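Local coordinates for protein glutathione transferase lambda1 (Populus trichocarpa, PDB 4PQH) that binds glutathione, to which it can be covalently linked, and probably acts as a glutathione transferase in detoxification, at residues T28-Y34 against K54-I60; P80-H84 against L95-I99; A114-F118 against A154-D160; Y125-F129 against A146-I151. One frame throughout, in Å; residues are numbered along the deposited sequence. Where two conformers were deposited one is given.

Contact 1. Residues T28-Y34 against K54-I60; sequences TRLYISY and KIKLVPI
Leu30, Ile32, Ile55, Leu57 and Pro59 form the apolar side of the two parallel strands of the beta-alpha-beta unit that opens the thioredoxin-like domain; crossover helix 37-48 covers this side. Leu30 CB lies 3.6 Å from Ile55 CG2, and Leu30 CD2 4.0 Å from Leu57 CD2. Ile32 (chi1 p) brings CG1 to 4.1 Å from Pro59 CB. On the other face Tyr31 CD2 meets Val58 CG1 at 3.6 Å beneath helix 67-73, and Tyr31 OH is hydrogen-bonded to Glu83. The extended strands run at 32°, axes 4.5 Å apart, Arg29 beside Lys56 through Ile32 beside Pro59. The ladder comprises Lys56 N to Thr28 O (2.9 Å), Leu30 N to Lys56 O (2.8 Å), Val58 N to Leu30 O (2.9 Å), Ile32 N to Val58 O (3.0 Å) and Ile60 N to Ile32 O (2.8 Å). Beyond it, Pro59 CB makes a CH-pi contact 3.8 Å from the Tyr34 ring centroid, and a water accepts from Tyr34 N (2.9 Å) and donates to Ile60 O (2.8 Å).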
# COMPACT_ATOMS: atom_id res chain seq x y z
N THR A 28 -13.01 14.99 -1.46
CA THR A 28 -11.83 14.18 -1.77
C THR A 28 -12.23 12.71 -1.90
O THR A 28 -12.87 12.15 -1.01
CB THR A 28 -10.74 14.36 -0.71
OG1 THR A 28 -10.37 15.75 -0.65
CG2 THR A 28 -9.51 13.53 -1.05
N ARG A 29 -11.88 12.10 -3.03
CA ARG A 29 -12.21 10.70 -3.28
C ARG A 29 -10.98 9.88 -3.60
O ARG A 29 -10.13 10.30 -4.39
CB ARG A 29 -13.21 10.59 -4.43
CG ARG A 29 -14.55 11.23 -4.13
CD ARG A 29 -15.51 11.12 -5.30
NE ARG A 29 -16.79 11.72 -4.95
CZ ARG A 29 -17.04 13.03 -5.01
NH1 ARG A 29 -16.10 13.87 -5.43
NH2 ARG A 29 -18.23 13.49 -4.65
N LEU A 30 -10.87 8.72 -2.96
CA LEU A 30 -9.80 7.78 -3.24
C LEU A 30 -10.39 6.58 -3.98
O LEU A 30 -11.16 5.80 -3.41
CB LEU A 30 -9.15 7.33 -1.94
CG LEU A 30 -8.14 6.19 -2.04
CD1 LEU A 30 -6.98 6.56 -2.95
CD2 LEU A 30 -7.65 5.77 -0.67
N TYR A 31 -10.05 6.44 -5.25
CA TYR A 31 -10.59 5.36 -6.06
C TYR A 31 -9.73 4.12 -5.89
O TYR A 31 -8.51 4.16 -6.10
CB TYR A 31 -10.68 5.76 -7.53
CG TYR A 31 -11.65 6.90 -7.75
CD1 TYR A 31 -11.24 8.22 -7.54
CD2 TYR A 31 -12.96 6.68 -8.14
CE1 TYR A 31 -12.11 9.27 -7.72
CE2 TYR A 31 -13.85 7.74 -8.33
CZ TYR A 31 -13.41 9.03 -8.12
OH TYR A 31 -14.26 10.10 -8.28
N ILE A 32 -10.36 3.02 -5.49
CA ILE A 32 -9.65 1.80 -5.17
C ILE A 32 -10.36 0.58 -5.74
O ILE A 32 -11.49 0.66 -6.23
CB ILE A 32 -9.53 1.58 -3.64
CG1 ILE A 32 -10.90 1.29 -3.02
CG2 ILE A 32 -8.88 2.77 -2.95
CD1 ILE A 32 -10.83 0.85 -1.56
N SER A 33 -9.67 -0.55 -5.66
CA SER A 33 -10.30 -1.85 -5.70
C SER A 33 -10.01 -2.44 -4.33
O SER A 33 -8.90 -2.28 -3.82
CB SER A 33 -9.68 -2.72 -6.79
OG SER A 33 -9.97 -4.09 -6.57
N TYR A 34 -11.00 -3.08 -3.71
CA TYR A 34 -10.83 -3.61 -2.36
C TYR A 34 -9.69 -4.63 -2.22
O TYR A 34 -9.18 -4.85 -1.12
CB TYR A 34 -12.14 -4.21 -1.83
CG TYR A 34 -13.11 -3.20 -1.25
CD1 TYR A 34 -12.72 -2.28 -0.29
CD2 TYR A 34 -14.44 -3.18 -1.67
CE1 TYR A 34 -13.61 -1.37 0.23
CE2 TYR A 34 -15.34 -2.27 -1.15
CZ TYR A 34 -14.92 -1.37 -0.20
OH TYR A 34 -15.83 -0.46 0.31
N LYS A 54 -12.40 12.48 5.84
CA LYS A 54 -11.91 13.48 4.89
C LYS A 54 -11.79 12.90 3.49
O LYS A 54 -11.98 13.61 2.50
CB LYS A 54 -10.56 14.01 5.35
CG LYS A 54 -9.95 15.07 4.44
CD LYS A 54 -10.76 16.35 4.45
CE LYS A 54 -10.07 17.43 3.64
NZ LYS A 54 -8.69 17.69 4.11
N ILE A 55 -11.46 11.62 3.41
CA ILE A 55 -11.23 10.96 2.13
C ILE A 55 -12.25 9.85 1.92
O ILE A 55 -12.26 8.86 2.65
CB ILE A 55 -9.80 10.40 2.05
CG1 ILE A 55 -8.78 11.54 2.21
CG2 ILE A 55 -9.60 9.61 0.76
CD1 ILE A 55 -7.35 11.08 2.32
N LYS A 56 -13.12 10.03 0.93
CA LYS A 56 -14.16 9.06 0.66
C LYS A 56 -13.62 7.93 -0.21
O LYS A 56 -12.97 8.17 -1.23
CB LYS A 56 -15.35 9.72 -0.03
CG LYS A 56 -16.49 8.77 -0.35
CD LYS A 56 -17.59 9.49 -1.12
CE LYS A 56 -18.94 9.29 -0.45
NZ LYS A 56 -20.01 10.11 -1.10
N LEU A 57 -13.88 6.69 0.20
CA LEU A 57 -13.52 5.53 -0.60
C LEU A 57 -14.50 5.34 -1.75
O LEU A 57 -15.71 5.37 -1.54
CB LEU A 57 -13.50 4.26 0.25
CG LEU A 57 -12.48 4.20 1.39
CD1 LEU A 57 -12.57 2.84 2.06
CD2 LEU A 57 -11.07 4.46 0.88
N VAL A 58 -13.98 5.16 -2.96
CA VAL A 58 -14.80 4.78 -4.10
C VAL A 58 -14.25 3.49 -4.70
O VAL A 58 -13.33 3.51 -5.52
CB VAL A 58 -14.84 5.88 -5.19
CG1 VAL A 58 -15.77 5.47 -6.32
CG2 VAL A 58 -15.31 7.20 -4.59
N PRO A 59 -14.80 2.35 -4.25
CA PRO A 59 -14.32 1.06 -4.75
C PRO A 59 -14.98 0.69 -6.06
O PRO A 59 -16.20 0.84 -6.22
CB PRO A 59 -14.72 0.09 -3.64
CG PRO A 59 -15.92 0.72 -3.00
CD PRO A 59 -15.78 2.21 -3.16
N ILE A 60 -14.17 0.22 -7.00
CA ILE A 60 -14.69 -0.24 -8.28
C ILE A 60 -14.29 -1.70 -8.50
O ILE A 60 -13.35 -2.21 -7.88
CB ILE A 60 -14.22 0.65 -9.46
CG1 ILE A 60 -12.70 0.55 -9.66
CG2 ILE A 60 -14.65 2.11 -9.24
CD1 ILE A 60 -12.20 1.31 -10.88
O HOH W 1 -13.64 15.51 1.30
O HOH W 2 -18.94 10.01 -4.34
O HOH W 3 -13.44 -3.21 -5.26

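Contact 2. Residues P80-H84 against L95-I99; sequences PSLEH and LIKYI
This is a buried strand-on-helix contact in the thioredoxin-like domain, where strand 81-84 of the central sheet meets helix 92-102. The axes are 10.1 Å apart at 28°, so the helix runs roughly along the strand. A cis peptide precedes Pro80, as in the cis-proline loop of the thioredoxin fold, and Pro80 borders the bound glutathione; Pro80 CG lies 4.1 Å from Leu95 CD1. Leu82 (chi1 t, chi2 p) is the central side chain: its CB lies 3.8 Å from Leu95 CD2, while CD2 touches both Tyr98 CD2 and Ile99 CG1 at 3.8 Å. Tyr98 (chi1 t) extends its ring toward the strand end, where His84 CD2 comes within 3.1 Å of Tyr98 OH; His84 ND1 is hydrogen-bonded to Thr28 OG1. A water bonded to His84 O (2.5 Å) and Tyr98 OH (3.1 Å) bridges the segments. Ser81 faces away from the helix and bonds Tyr69 of helix 67-73; the strand pairs through Leu82 with Lys89 of strand 87-90, and Ile99 also touches Val42 of helix 37-48.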
# COMPACT_ATOMS: atom_id res chain seq x y z
N PRO A 80 -4.74 2.73 -7.63
CA PRO A 80 -5.52 3.84 -7.09
C PRO A 80 -5.36 5.14 -7.86
O PRO A 80 -4.37 5.35 -8.56
CB PRO A 80 -4.93 4.03 -5.70
CG PRO A 80 -3.49 3.66 -5.88
CD PRO A 80 -3.50 2.50 -6.85
N SER A 81 -6.35 6.01 -7.70
CA SER A 81 -6.20 7.41 -8.06
C SER A 81 -6.87 8.25 -6.98
O SER A 81 -7.78 7.78 -6.29
CB SER A 81 -6.78 7.70 -9.45
OG SER A 81 -8.19 7.58 -9.47
N LEU A 82 -6.40 9.48 -6.83
CA LEU A 82 -6.89 10.37 -5.79
C LEU A 82 -7.39 11.65 -6.44
O LEU A 82 -6.65 12.32 -7.16
CB LEU A 82 -5.77 10.71 -4.81
CG LEU A 82 -6.16 11.65 -3.66
CD1 LEU A 82 -7.11 10.94 -2.69
CD2 LEU A 82 -4.93 12.16 -2.94
N GLU A 83 -8.67 11.95 -6.18
CA GLU A 83 -9.30 13.18 -6.62
C GLU A 83 -9.25 14.14 -5.44
O GLU A 83 -9.85 13.90 -4.39
CB GLU A 83 -10.75 12.89 -6.99
CG GLU A 83 -11.58 14.09 -7.36
CD GLU A 83 -13.06 13.76 -7.46
OE1 GLU A 83 -13.38 12.55 -7.54
OE2 GLU A 83 -13.89 14.68 -7.45
N HIS A 84 -8.52 15.24 -5.62
CA HIS A 84 -8.33 16.20 -4.55
C HIS A 84 -7.98 17.55 -5.17
O HIS A 84 -7.12 17.63 -6.04
CB HIS A 84 -7.20 15.74 -3.62
CG HIS A 84 -6.95 16.66 -2.46
ND1 HIS A 84 -7.91 16.94 -1.51
CD2 HIS A 84 -5.85 17.37 -2.11
CE1 HIS A 84 -7.41 17.77 -0.62
NE2 HIS A 84 -6.16 18.05 -0.96
N LEU A 95 1.20 8.84 -4.33
CA LEU A 95 0.01 9.18 -3.57
C LEU A 95 0.18 9.07 -2.06
O LEU A 95 -0.35 9.91 -1.33
CB LEU A 95 -1.18 8.32 -4.01
CG LEU A 95 -1.73 8.61 -5.40
CD1 LEU A 95 -2.96 7.76 -5.64
CD2 LEU A 95 -2.06 10.09 -5.49
N ILE A 96 0.88 8.06 -1.58
CA ILE A 96 1.09 7.97 -0.14
C ILE A 96 1.94 9.16 0.33
O ILE A 96 1.68 9.72 1.40
CB ILE A 96 1.64 6.59 0.32
CG1 ILE A 96 3.08 6.38 -0.15
CG2 ILE A 96 0.71 5.47 -0.14
CD1 ILE A 96 3.65 5.01 0.23
N LYS A 97 2.92 9.57 -0.46
CA LYS A 97 3.70 10.76 -0.12
C LYS A 97 2.85 12.03 -0.18
O LYS A 97 2.95 12.90 0.70
CB LYS A 97 4.92 10.90 -1.04
CG LYS A 97 5.98 9.83 -0.84
CD LYS A 97 7.12 10.01 -1.82
CE LYS A 97 8.19 8.94 -1.65
NZ LYS A 97 9.19 9.00 -2.75
N TYR A 98 1.99 12.11 -1.18
CA TYR A 98 1.12 13.26 -1.37
C TYR A 98 0.13 13.41 -0.22
O TYR A 98 -0.01 14.50 0.35
CB TYR A 98 0.39 13.17 -2.71
CG TYR A 98 -0.53 14.35 -2.94
CD1 TYR A 98 -0.05 15.52 -3.51
CD2 TYR A 98 -1.86 14.29 -2.57
CE1 TYR A 98 -0.89 16.61 -3.70
CE2 TYR A 98 -2.70 15.36 -2.76
CZ TYR A 98 -2.22 16.51 -3.33
OH TYR A 98 -3.06 17.58 -3.53
N ILE A 99 -0.56 12.33 0.13
CA ILE A 99 -1.51 12.38 1.24
C ILE A 99 -0.81 12.75 2.54
O ILE A 99 -1.30 13.57 3.32
CB ILE A 99 -2.29 11.06 1.38
CG1 ILE A 99 -3.29 10.94 0.22
CG2 ILE A 99 -3.02 11.00 2.73
CD1 ILE A 99 -4.05 9.64 0.20
O HOH W 4 -4.72 16.92 -6.07

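Contact 3. Residues A114-F118 against A154-D160; sequences AKKEF and ALSKFDD
Lys115 NZ donates to Asp160 OD2 at 2.7 Å, a salt bridge that joins the first turns of helix 113-137 to the loop following helix 144-154. The ammonium also makes a weak hydrogen bond to Leu165 O, while Asp160 O accepts from Gln167 NE2. An all-trans tail beyond chi1 m carries Lys115 across the Phe158 ring, its CG 3.9 Å from the centroid in a CH-pi contact. Two backbone amides are met locally: Phe118 N bonds Ala114 O (3.1 Å), and Lys157 N bonds Ala154 O (3.2 Å) to close a type I turn; Lys115 N is met by Asp112 OD2. Between the helix and the turn, the edge of Phe158 approaches the face of Phe118 in an offset edge-to-face pair, centroids 5.5 Å apart and planes at 76°. Lys157 CG sits 3.8 Å from the Phe118 centroid, and Phe118 CZ reaches Ala154 CB at 3.9 Å. This surface contact lies away from the glutathione site; beyond the turn Leu155 packs on helix 199-208.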
# COMPACT_ATOMS: atom_id res chain seq x y z
N ALA A 114 19.33 11.15 6.83
CA ALA A 114 19.83 9.80 6.64
C ALA A 114 18.69 8.80 6.50
O ALA A 114 18.78 7.86 5.70
CB ALA A 114 20.75 9.40 7.77
N LYS A 115 17.63 8.99 7.27
CA LYS A 115 16.48 8.10 7.17
C LYS A 115 15.76 8.32 5.85
O LYS A 115 15.30 7.37 5.23
CB LYS A 115 15.53 8.29 8.35
CG LYS A 115 16.04 7.69 9.63
CD LYS A 115 15.07 7.88 10.76
CE LYS A 115 15.53 7.15 12.01
NZ LYS A 115 14.49 7.24 13.06
N LYS A 116 15.67 9.58 5.43
CA LYS A 116 15.06 9.91 4.15
C LYS A 116 15.80 9.23 3.00
O LYS A 116 15.18 8.67 2.11
CB LYS A 116 14.99 11.42 3.94
CG LYS A 116 14.10 12.16 4.94
CD LYS A 116 13.97 13.64 4.60
CE LYS A 116 13.27 13.85 3.26
NZ LYS A 116 13.30 15.27 2.82
N GLU A 117 17.13 9.28 3.05
CA GLU A 117 17.96 8.67 2.01
C GLU A 117 17.76 7.16 1.95
O GLU A 117 17.64 6.58 0.87
CB GLU A 117 19.45 8.98 2.23
CG GLU A 117 20.39 8.22 1.31
CD GLU A 117 21.85 8.43 1.67
OE1 GLU A 117 22.16 9.39 2.40
OE2 GLU A 117 22.69 7.63 1.21
N PHE A 118 17.73 6.52 3.11
CA PHE A 118 17.53 5.09 3.18
C PHE A 118 16.14 4.74 2.67
O PHE A 118 15.96 3.74 1.97
CB PHE A 118 17.73 4.59 4.62
CG PHE A 118 17.80 3.10 4.75
CD1 PHE A 118 18.83 2.39 4.15
CD2 PHE A 118 16.86 2.41 5.49
CE1 PHE A 118 18.90 1.02 4.27
CE2 PHE A 118 16.92 1.04 5.61
CZ PHE A 118 17.95 0.35 5.01
N ALA A 154 17.73 -4.77 5.68
CA ALA A 154 17.26 -3.39 5.77
C ALA A 154 16.69 -3.08 7.15
O ALA A 154 16.87 -1.98 7.66
CB ALA A 154 16.24 -3.10 4.69
N LEU A 155 16.02 -4.05 7.75
CA LEU A 155 15.42 -3.85 9.07
C LEU A 155 16.44 -3.74 10.21
O LEU A 155 16.08 -3.39 11.34
CB LEU A 155 14.42 -4.96 9.36
CG LEU A 155 13.11 -4.78 8.58
CD1 LEU A 155 12.33 -6.09 8.60
CD2 LEU A 155 12.27 -3.63 9.14
N SER A 156 17.71 -4.01 9.91
CA SER A 156 18.78 -3.94 10.90
C SER A 156 19.50 -2.59 10.85
O SER A 156 20.40 -2.32 11.65
CB SER A 156 19.78 -5.08 10.69
OG SER A 156 19.12 -6.29 10.33
N LYS A 157 19.12 -1.74 9.90
CA LYS A 157 19.78 -0.45 9.69
C LYS A 157 19.56 0.56 10.82
O LYS A 157 20.51 1.19 11.31
CB LYS A 157 19.32 0.16 8.36
CG LYS A 157 19.84 1.54 8.07
CD LYS A 157 21.29 1.53 7.66
CE LYS A 157 21.66 2.82 6.96
NZ LYS A 157 23.08 2.82 6.54
N PHE A 158 18.30 0.74 11.20
CA PHE A 158 17.95 1.70 12.25
C PHE A 158 17.38 0.99 13.46
O PHE A 158 16.37 0.30 13.36
CB PHE A 158 16.98 2.76 11.73
CG PHE A 158 17.58 3.64 10.67
CD1 PHE A 158 18.50 4.62 11.00
CD2 PHE A 158 17.22 3.49 9.34
CE1 PHE A 158 19.06 5.43 10.03
CE2 PHE A 158 17.78 4.30 8.36
CZ PHE A 158 18.70 5.26 8.71
N ASP A 159 18.02 1.16 14.62
CA ASP A 159 17.60 0.42 15.80
C ASP A 159 16.76 1.24 16.77
O ASP A 159 16.68 0.91 17.95
CB ASP A 159 18.80 -0.19 16.53
CG ASP A 159 19.84 0.85 16.92
OD1 ASP A 159 19.55 2.06 16.84
OD2 ASP A 159 20.95 0.44 17.33
N ASP A 160 16.14 2.32 16.28
CA ASP A 160 15.28 3.12 17.14
C ASP A 160 13.80 2.76 17.03
O ASP A 160 12.93 3.49 17.52
CB ASP A 160 15.52 4.63 16.99
CG ASP A 160 15.58 5.09 15.54
OD1 ASP A 160 15.57 4.25 14.62
OD2 ASP A 160 15.66 6.32 15.32

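Contact 4. Residues Y125-F129 against A146-I151; sequences YTGSF and AAFDYI
Two antiparallel helices of the all-helical C-terminal domain of the glutathione transferase fold meet through aromatic side chains. Their short segments run at 147°, with axes 10.7 Å apart; the backbones come nearest where Phe129 CA is 5.7 Å from Ala147 CA. Tyr125 comes first, with chi1 t sending its ring toward helix 144-154. It lies flat on the ring of Tyr150, also t, in a face-to-face stack with centroids 3.8 Å apart and planes at 17°. The phenol oxygen overlies the small Ala147, with Tyr125 OH 3.3 Å from Ala147 CA. Helix 113-137 is kinked next, where the amides of Gly127 and Ser128 lack a bond to the preceding turn, but Phe129 N to Tyr125 O (2.9 Å) restores the pattern. One turn after Tyr125, Phe129 (chi1 t) enters the buried side. Its CD1 rests 3.9 Å from Ala147 CB and its CE1 3.7 Å from Ile151 CG1, while helix 170-190 supplies Tyr175 as an edge-to-face neighbour. The Phe129 edge also points at the face of Phe148, centroids 5.1 Å apart and planes at 76°, bringing Phe129 CZ within 3.5 Å of Phe148 CZ.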
# COMPACT_ATOMS: atom_id res chain seq x y z
N TYR A 125 13.52 -0.06 -4.24
CA TYR A 125 13.60 -1.52 -4.23
C TYR A 125 12.25 -2.22 -4.41
O TYR A 125 12.21 -3.43 -4.68
CB TYR A 125 14.28 -2.00 -2.94
CG TYR A 125 14.56 -3.49 -2.91
CD1 TYR A 125 15.59 -4.03 -3.67
CD2 TYR A 125 13.80 -4.34 -2.13
CE1 TYR A 125 15.85 -5.39 -3.65
CE2 TYR A 125 14.05 -5.70 -2.10
CZ TYR A 125 15.08 -6.22 -2.87
OH TYR A 125 15.33 -7.58 -2.85
N THR A 126 11.15 -1.49 -4.29
CA THR A 126 9.82 -2.12 -4.33
C THR A 126 9.55 -2.92 -5.60
O THR A 126 8.97 -4.00 -5.53
CB THR A 126 8.66 -1.13 -4.10
OG1 THR A 126 8.70 -0.09 -5.08
CG2 THR A 126 8.71 -0.53 -2.68
N GLY A 127 9.96 -2.39 -6.75
CA GLY A 127 9.79 -3.10 -8.01
C GLY A 127 10.52 -4.43 -8.03
O GLY A 127 9.95 -5.46 -8.42
N SER A 128 11.78 -4.41 -7.60
CA SER A 128 12.60 -5.62 -7.55
C SER A 128 12.01 -6.62 -6.58
O SER A 128 12.03 -7.82 -6.82
CB SER A 128 14.03 -5.28 -7.11
OG SER A 128 14.61 -4.31 -7.97
N PHE A 129 11.48 -6.12 -5.47
CA PHE A 129 10.88 -6.98 -4.46
C PHE A 129 9.69 -7.75 -5.04
O PHE A 129 9.58 -8.97 -4.88
CB PHE A 129 10.44 -6.14 -3.26
CG PHE A 129 9.85 -6.95 -2.14
CD1 PHE A 129 10.65 -7.80 -1.39
CD2 PHE A 129 8.50 -6.86 -1.85
CE1 PHE A 129 10.11 -8.55 -0.35
CE2 PHE A 129 7.95 -7.60 -0.81
CZ PHE A 129 8.76 -8.45 -0.06
N ALA A 146 16.12 -14.34 -1.52
CA ALA A 146 17.06 -13.23 -1.63
C ALA A 146 16.38 -11.90 -1.37
O ALA A 146 16.95 -11.01 -0.74
CB ALA A 146 17.71 -13.23 -2.99
N ALA A 147 15.14 -11.77 -1.83
CA ALA A 147 14.39 -10.54 -1.64
C ALA A 147 14.07 -10.33 -0.17
O ALA A 147 14.21 -9.21 0.37
CB ALA A 147 13.12 -10.56 -2.47
N PHE A 148 13.66 -11.39 0.50
CA PHE A 148 13.36 -11.27 1.92
C PHE A 148 14.62 -11.14 2.77
O PHE A 148 14.59 -10.57 3.86
CB PHE A 148 12.42 -12.38 2.40
CG PHE A 148 10.98 -12.13 2.07
CD1 PHE A 148 10.24 -11.24 2.85
CD2 PHE A 148 10.37 -12.73 0.98
CE1 PHE A 148 8.91 -10.98 2.55
CE2 PHE A 148 9.04 -12.48 0.68
CZ PHE A 148 8.31 -11.60 1.47
N ASP A 149 15.74 -11.66 2.27
CA ASP A 149 17.04 -11.41 2.89
C ASP A 149 17.37 -9.91 2.84
O ASP A 149 17.87 -9.34 3.82
CB ASP A 149 18.14 -12.21 2.20
CG ASP A 149 18.11 -13.67 2.54
OD1 ASP A 149 17.39 -14.05 3.50
OD2 ASP A 149 18.81 -14.44 1.86
N TYR A 150 17.09 -9.28 1.71
CA TYR A 150 17.32 -7.84 1.57
C TYR A 150 16.49 -7.08 2.60
O TYR A 150 16.97 -6.15 3.25
CB TYR A 150 17.00 -7.37 0.15
CG TYR A 150 17.32 -5.91 -0.09
CD1 TYR A 150 16.40 -4.92 0.24
CD2 TYR A 150 18.54 -5.53 -0.63
CE1 TYR A 150 16.69 -3.58 0.04
CE2 TYR A 150 18.83 -4.19 -0.85
CZ TYR A 150 17.91 -3.22 -0.51
OH TYR A 150 18.20 -1.89 -0.72
N ILE A 151 15.23 -7.47 2.74
CA ILE A 151 14.32 -6.85 3.70
C ILE A 151 14.82 -7.03 5.14
O ILE A 151 14.83 -6.08 5.94
CB ILE A 151 12.89 -7.42 3.56
CG1 ILE A 151 12.31 -7.06 2.18
CG2 ILE A 151 11.98 -6.95 4.69
CD1 ILE A 151 12.32 -5.57 1.91

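In the fold
From the N terminus, contact 1 closes first, returning the chain through helix 37-48 to lay 54-60 beside 28-34. Contact 2 follows in series, closing the short excursion through strand 87-90 into helix 92-102. These two contacts touch, because strands 28-32 and 81-84 are neighbours in one sheet, with Tyr31 bonded to both Ser81 and Glu83. The chain then enters the helical domain. Contact 3 spans the longest separation, from the start of helix 113-137 to the loop after helix 144-154, and contact 4 lies within that span, pairing helix 113-137 with helix 144-154 itself. The centres of contacts 3 and 4 are 15 Å apart; contact 1 lies across the chain's centre from both.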